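Local coordinates for Thiol:disulfide interchange protein DsbA (Neisseria meningitidis MC58, PDB 3HZ8) that probably acts as a periplasmic thiol:disulfide oxidoreductase of the DsbA type, exchanging disulfides with other proteins through a redox-active CxxC centre, at residues E62-Q67 and F150-V155; L29-Y34 and T157-G162. The protein carries 1 engineered substitution. All coordinates share one frame; numbering follows the deposited sequence.

In the fold
Both contacts belong to the thioredoxin domain and meet at the same sheet, where strands 57-63 and 26-32 are neighbours. Contact 2 is the core member: two antiparallel strands joined chiefly by backbone hydrogen bonds, with every touching residue buried. Contact 1 lies nearer the surface, where the chain leaving the edge strand 57-63 meets a loop; here a single indole hydrogen bond and a few methyl groups do the work. Strand 26-32 mediates between them, since Glu62 and Val64 pair with Glu30 and Phe32 through probable backbone hydrogen bonds, and Ile152 packs on Phe31. Regular sheet bonding at the centre thus gives way to side-chain chemistry at the periphery.

Contact 1: residues E62-Q67 and F150-V155; sequences EHVVWQ and FQIDGV. Engineered in segment 150-155: Val155 (natural residue Thr).
Val64 and Ile152 bring the two backbones to 7.5 Å between their CA atoms, too far apart for strand pairing, and the CA atoms of Trp66 and Asp153 lie slightly farther apart. In this thioredoxin fold, 62-67 is the end of strand 57-63 and the chain beyond it, while 150-155 leads from helix 134-149 to strand 157-160. Gln151, with positive phi, is the C-prime residue of the Schellman motif that ends the helix and starts the chain into this loop. In thioredoxin-like proteins the loop ends at a cis-proline beside the CxxC centre; here the side chain of Val155 touches Cys36.

Side chains bridge the distance between the backbones, and the indole of Trp66 illustrates how one ring can serve several partners. Its CG stands anti to the carbonyl carbon (chi1 -75°), and Trp66 NE1 donates to Ile152 O at 2.9 Å. The bond is nearly straight, 160° at the hydrogen, and the acceptor lies close to the indole plane, so the bond does not compete with packing on the ring face. Val64 CG2 sits over the centre of one face, 3.6 Å above the plane. Farther round the ring, Trp66 CZ2 comes obliquely to 3.5 Å from Asp153 C, and Trp66 CH2 meets Val155 CG2 tip to tip at 3.7 Å.

Beneath this exposed tryptophan, Val64 is buried. Val64 CG1 presses against CG1 of Val155, an engineered residue replacing threonine, at 3.5 Å, tighter than usual for two methyls, and also touches Ile152 CG2. The carbonyl of Val64 is occupied within its own segment: His63 ND1 donates to Val64 O at 2.8 Å, the oxygen lying near the imidazole plane and offering a lone pair.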
# COMPACT_ATOMS: atom_id res chain seq x y z
N GLU A 62 -0.87 -2.24 -1.91
CA GLU A 62 -1.86 -3.18 -2.44
C GLU A 62 -3.10 -3.12 -1.56
O GLU A 62 -2.99 -3.16 -0.33
CB GLU A 62 -1.30 -4.61 -2.42
CG GLU A 62 0.06 -4.80 -3.14
CD GLU A 62 -0.02 -4.69 -4.67
OE1 GLU A 62 -1.14 -4.63 -5.22
OE2 GLU A 62 1.05 -4.67 -5.33
N HIS A 63 -4.27 -2.98 -2.18
CA HIS A 63 -5.54 -2.93 -1.43
C HIS A 63 -6.03 -4.34 -1.19
O HIS A 63 -6.06 -5.15 -2.13
CB HIS A 63 -6.58 -2.14 -2.24
CG HIS A 63 -7.76 -1.65 -1.45
ND1 HIS A 63 -8.72 -2.48 -0.93
CD2 HIS A 63 -8.14 -0.39 -1.15
CE1 HIS A 63 -9.62 -1.76 -0.29
NE2 HIS A 63 -9.31 -0.48 -0.43
N VAL A 64 -6.39 -4.66 0.05
CA VAL A 64 -6.92 -6.00 0.33
C VAL A 64 -8.27 -6.23 -0.36
O VAL A 64 -9.00 -5.27 -0.65
CB VAL A 64 -7.05 -6.30 1.86
CG1 VAL A 64 -5.67 -6.38 2.51
CG2 VAL A 64 -7.97 -5.30 2.58
N VAL A 65 -8.59 -7.49 -0.64
CA VAL A 65 -9.91 -7.84 -1.17
C VAL A 65 -10.45 -8.99 -0.31
O VAL A 65 -9.98 -10.13 -0.41
CB VAL A 65 -9.88 -8.22 -2.67
CG1 VAL A 65 -11.28 -8.62 -3.16
CG2 VAL A 65 -9.30 -7.07 -3.49
N TRP A 66 -11.41 -8.67 0.55
CA TRP A 66 -11.94 -9.60 1.55
C TRP A 66 -13.36 -10.05 1.23
O TRP A 66 -13.91 -10.92 1.90
CB TRP A 66 -11.90 -8.94 2.93
CG TRP A 66 -10.52 -8.87 3.52
CD1 TRP A 66 -9.47 -9.70 3.26
CD2 TRP A 66 -10.06 -7.93 4.50
NE1 TRP A 66 -8.37 -9.33 4.00
CE2 TRP A 66 -8.70 -8.25 4.78
CE3 TRP A 66 -10.64 -6.84 5.15
CZ2 TRP A 66 -7.94 -7.53 5.70
CZ3 TRP A 66 -9.89 -6.14 6.09
CH2 TRP A 66 -8.54 -6.48 6.35
N GLN A 67 -13.96 -9.43 0.22
CA GLN A 67 -15.29 -9.81 -0.27
C GLN A 67 -15.44 -9.28 -1.69
O GLN A 67 -14.71 -8.37 -2.09
CB GLN A 67 -16.40 -9.29 0.66
CG GLN A 67 -16.45 -7.76 0.82
CD GLN A 67 -17.48 -7.26 1.81
OE1 GLN A 67 -18.07 -8.04 2.57
NE2 GLN A 67 -17.70 -5.94 1.83
N PHE A 150 -1.35 -14.97 0.56
CA PHE A 150 -0.52 -14.63 1.72
C PHE A 150 -1.32 -14.43 3.00
O PHE A 150 -0.77 -14.08 4.05
CB PHE A 150 0.43 -13.47 1.39
CG PHE A 150 1.41 -13.83 0.31
CD1 PHE A 150 2.50 -14.66 0.60
CD2 PHE A 150 1.22 -13.42 -1.00
CE1 PHE A 150 3.38 -15.03 -0.38
CE2 PHE A 150 2.11 -13.79 -2.00
CZ PHE A 150 3.19 -14.60 -1.69
N GLN A 151 -2.62 -14.72 2.91
CA GLN A 151 -3.53 -14.66 4.07
C GLN A 151 -3.41 -13.35 4.85
O GLN A 151 -3.24 -13.32 6.08
CB GLN A 151 -3.37 -15.91 4.95
CG GLN A 151 -3.61 -17.20 4.15
CD GLN A 151 -3.33 -18.44 4.97
OE1 GLN A 151 -2.18 -18.74 5.28
NE2 GLN A 151 -4.39 -19.16 5.32
N ILE A 152 -3.47 -12.25 4.10
CA ILE A 152 -3.42 -10.93 4.71
C ILE A 152 -4.81 -10.66 5.30
O ILE A 152 -5.74 -10.35 4.56
CB ILE A 152 -3.03 -9.83 3.67
CG1 ILE A 152 -1.75 -10.21 2.92
CG2 ILE A 152 -2.95 -8.43 4.32
CD1 ILE A 152 -0.49 -10.37 3.79
N ASP A 153 -4.94 -10.80 6.63
CA ASP A 153 -6.26 -10.71 7.26
C ASP A 153 -6.41 -9.48 8.16
O ASP A 153 -7.42 -9.33 8.85
CB ASP A 153 -6.61 -12.00 8.02
CG ASP A 153 -5.62 -12.34 9.13
OD1 ASP A 153 -4.64 -11.59 9.35
OD2 ASP A 153 -5.82 -13.38 9.80
N GLY A 154 -5.42 -8.58 8.12
CA GLY A 154 -5.50 -7.33 8.89
C GLY A 154 -4.82 -6.21 8.13
O GLY A 154 -3.87 -6.43 7.38
N VAL A 155 -5.33 -4.99 8.29
CA VAL A 155 -4.71 -3.82 7.67
C VAL A 155 -4.63 -2.71 8.71
O VAL A 155 -5.47 -2.63 9.60
CB VAL A 155 -5.50 -3.33 6.42
CG1 VAL A 155 -5.34 -4.31 5.29
CG2 VAL A 155 -6.98 -3.11 6.74

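Contact 2: residues L29-Y34 and T157-G162; sequences LEFFGY and TVIVGG
Leu29 and Ile159 face each other as a hydrogen-bonded pair in the central sheet of the thioredoxin fold, where residues 29-32 and 157-160 run antiparallel, their directions 163° apart. The tight part of the contact is its backbone. Leu29 and Ile159 exchange two N-H...O bonds, each 2.8 Å from N to O; Phe31 N reaches Thr157 O at the same length, whereas the return bond from Thr157 N to Phe31 O stretches to 3.1 Å. Glu30 and Val158 form the non-hydrogen-bonded pair between them, with Val158 CA 3.2 Å from Leu29 O in a CA-H...O contact.

Side chains meet more loosely. Glu30 and Val158 share one face of the sheet, where Glu30 CG passes Val158 CG2 at 4.0 Å and the glutamate packs on helix 37-50. Its place near the CxxC recalls the buried acid of thioredoxin-like proteins.

Beyond the pairing the segments part. The chain from Phe32 to Tyr34 runs on towards helix 37-50, the side chains of Phe32 and Tyr34 packing on helix 71-83, while Gly161 and Gly162, both with positive phi, turn the other chain away; Gly161 lies partly open to solvent. On the face shared by Leu29, Phe31, Thr157 and Ile159, Thr157 OG1 is hydrogen-bonded to Gly154 O. Phe31 has its CG anti to the carbonyl carbon (chi1 -70°), and Leu29 CD1 lies 4.3 Å above one face of the Phe31 ring, offset toward its rim.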
# COMPACT_ATOMS: atom_id res chain seq x y z
N LEU A 29 6.30 -2.82 1.31
CA LEU A 29 4.96 -3.14 0.81
C LEU A 29 3.92 -2.87 1.90
O LEU A 29 4.02 -3.43 2.98
CB LEU A 29 4.92 -4.61 0.35
CG LEU A 29 3.59 -5.32 0.20
CD1 LEU A 29 2.65 -4.58 -0.73
CD2 LEU A 29 3.83 -6.75 -0.29
N GLU A 30 2.94 -2.01 1.62
CA GLU A 30 1.83 -1.78 2.53
C GLU A 30 0.55 -2.39 1.96
O GLU A 30 0.13 -2.01 0.87
CB GLU A 30 1.60 -0.27 2.77
CG GLU A 30 0.52 -0.00 3.83
CD GLU A 30 -0.14 1.36 3.71
OE1 GLU A 30 0.07 2.04 2.71
OE2 GLU A 30 -0.90 1.73 4.63
N PHE A 31 -0.06 -3.31 2.70
CA PHE A 31 -1.45 -3.71 2.44
C PHE A 31 -2.37 -2.78 3.24
O PHE A 31 -2.10 -2.51 4.41
CB PHE A 31 -1.71 -5.16 2.86
CG PHE A 31 -1.03 -6.18 1.98
CD1 PHE A 31 -1.65 -6.61 0.81
CD2 PHE A 31 0.19 -6.74 2.33
CE1 PHE A 31 -1.04 -7.57 -0.02
CE2 PHE A 31 0.80 -7.72 1.52
CZ PHE A 31 0.17 -8.12 0.34
N PHE A 32 -3.45 -2.31 2.61
CA PHE A 32 -4.32 -1.33 3.25
C PHE A 32 -5.73 -1.49 2.70
O PHE A 32 -5.96 -2.27 1.77
CB PHE A 32 -3.83 0.11 2.98
CG PHE A 32 -4.04 0.56 1.55
CD1 PHE A 32 -5.10 1.42 1.24
CD2 PHE A 32 -3.22 0.10 0.52
CE1 PHE A 32 -5.34 1.81 -0.08
CE2 PHE A 32 -3.46 0.48 -0.81
CZ PHE A 32 -4.51 1.34 -1.11
N GLY A 33 -6.67 -0.74 3.26
CA GLY A 33 -7.99 -0.57 2.64
C GLY A 33 -8.36 0.89 2.78
O GLY A 33 -8.00 1.54 3.77
N TYR A 34 -9.08 1.43 1.80
CA TYR A 34 -9.50 2.84 1.87
C TYR A 34 -10.59 3.10 2.96
O TYR A 34 -10.81 4.24 3.37
CB TYR A 34 -10.00 3.33 0.51
CG TYR A 34 -8.92 3.63 -0.49
CD1 TYR A 34 -7.90 4.54 -0.20
CD2 TYR A 34 -8.94 3.03 -1.75
CE1 TYR A 34 -6.92 4.85 -1.15
CE2 TYR A 34 -7.96 3.34 -2.70
CZ TYR A 34 -6.94 4.24 -2.40
OH TYR A 34 -5.98 4.55 -3.36
N THR A 157 -0.88 -3.59 7.01
CA THR A 157 0.22 -4.55 7.20
C THR A 157 1.38 -4.04 6.34
O THR A 157 1.18 -3.73 5.16
CB THR A 157 -0.19 -5.99 6.75
OG1 THR A 157 -1.16 -6.51 7.67
CG2 THR A 157 1.02 -6.94 6.71
N VAL A 158 2.58 -3.94 6.91
CA VAL A 158 3.74 -3.49 6.14
C VAL A 158 4.79 -4.58 6.17
O VAL A 158 5.14 -5.07 7.24
CB VAL A 158 4.32 -2.16 6.69
CG1 VAL A 158 5.62 -1.76 5.94
CG2 VAL A 158 3.27 -1.04 6.58
N ILE A 159 5.26 -4.94 4.97
CA ILE A 159 6.27 -5.98 4.81
C ILE A 159 7.48 -5.42 4.04
O ILE A 159 7.33 -4.81 2.98
CB ILE A 159 5.64 -7.20 4.09
CG1 ILE A 159 4.65 -7.89 5.03
CG2 ILE A 159 6.72 -8.17 3.61
CD1 ILE A 159 3.50 -8.58 4.33
N VAL A 160 8.68 -5.65 4.58
CA VAL A 160 9.90 -5.15 3.95
C VAL A 160 10.68 -6.29 3.33
O VAL A 160 10.84 -7.34 3.93
CB VAL A 160 10.78 -4.40 4.98
CG1 VAL A 160 12.04 -3.82 4.34
CG2 VAL A 160 9.96 -3.29 5.65
N GLY A 161 11.17 -6.08 2.11
CA GLY A 161 12.02 -7.10 1.48
C GLY A 161 11.30 -8.40 1.18
O GLY A 161 11.95 -9.45 1.07
N GLY A 162 9.97 -8.34 1.07
CA GLY A 162 9.16 -9.53 0.82
C GLY A 162 8.98 -10.48 2.00
O GLY A 162 8.18 -11.40 1.93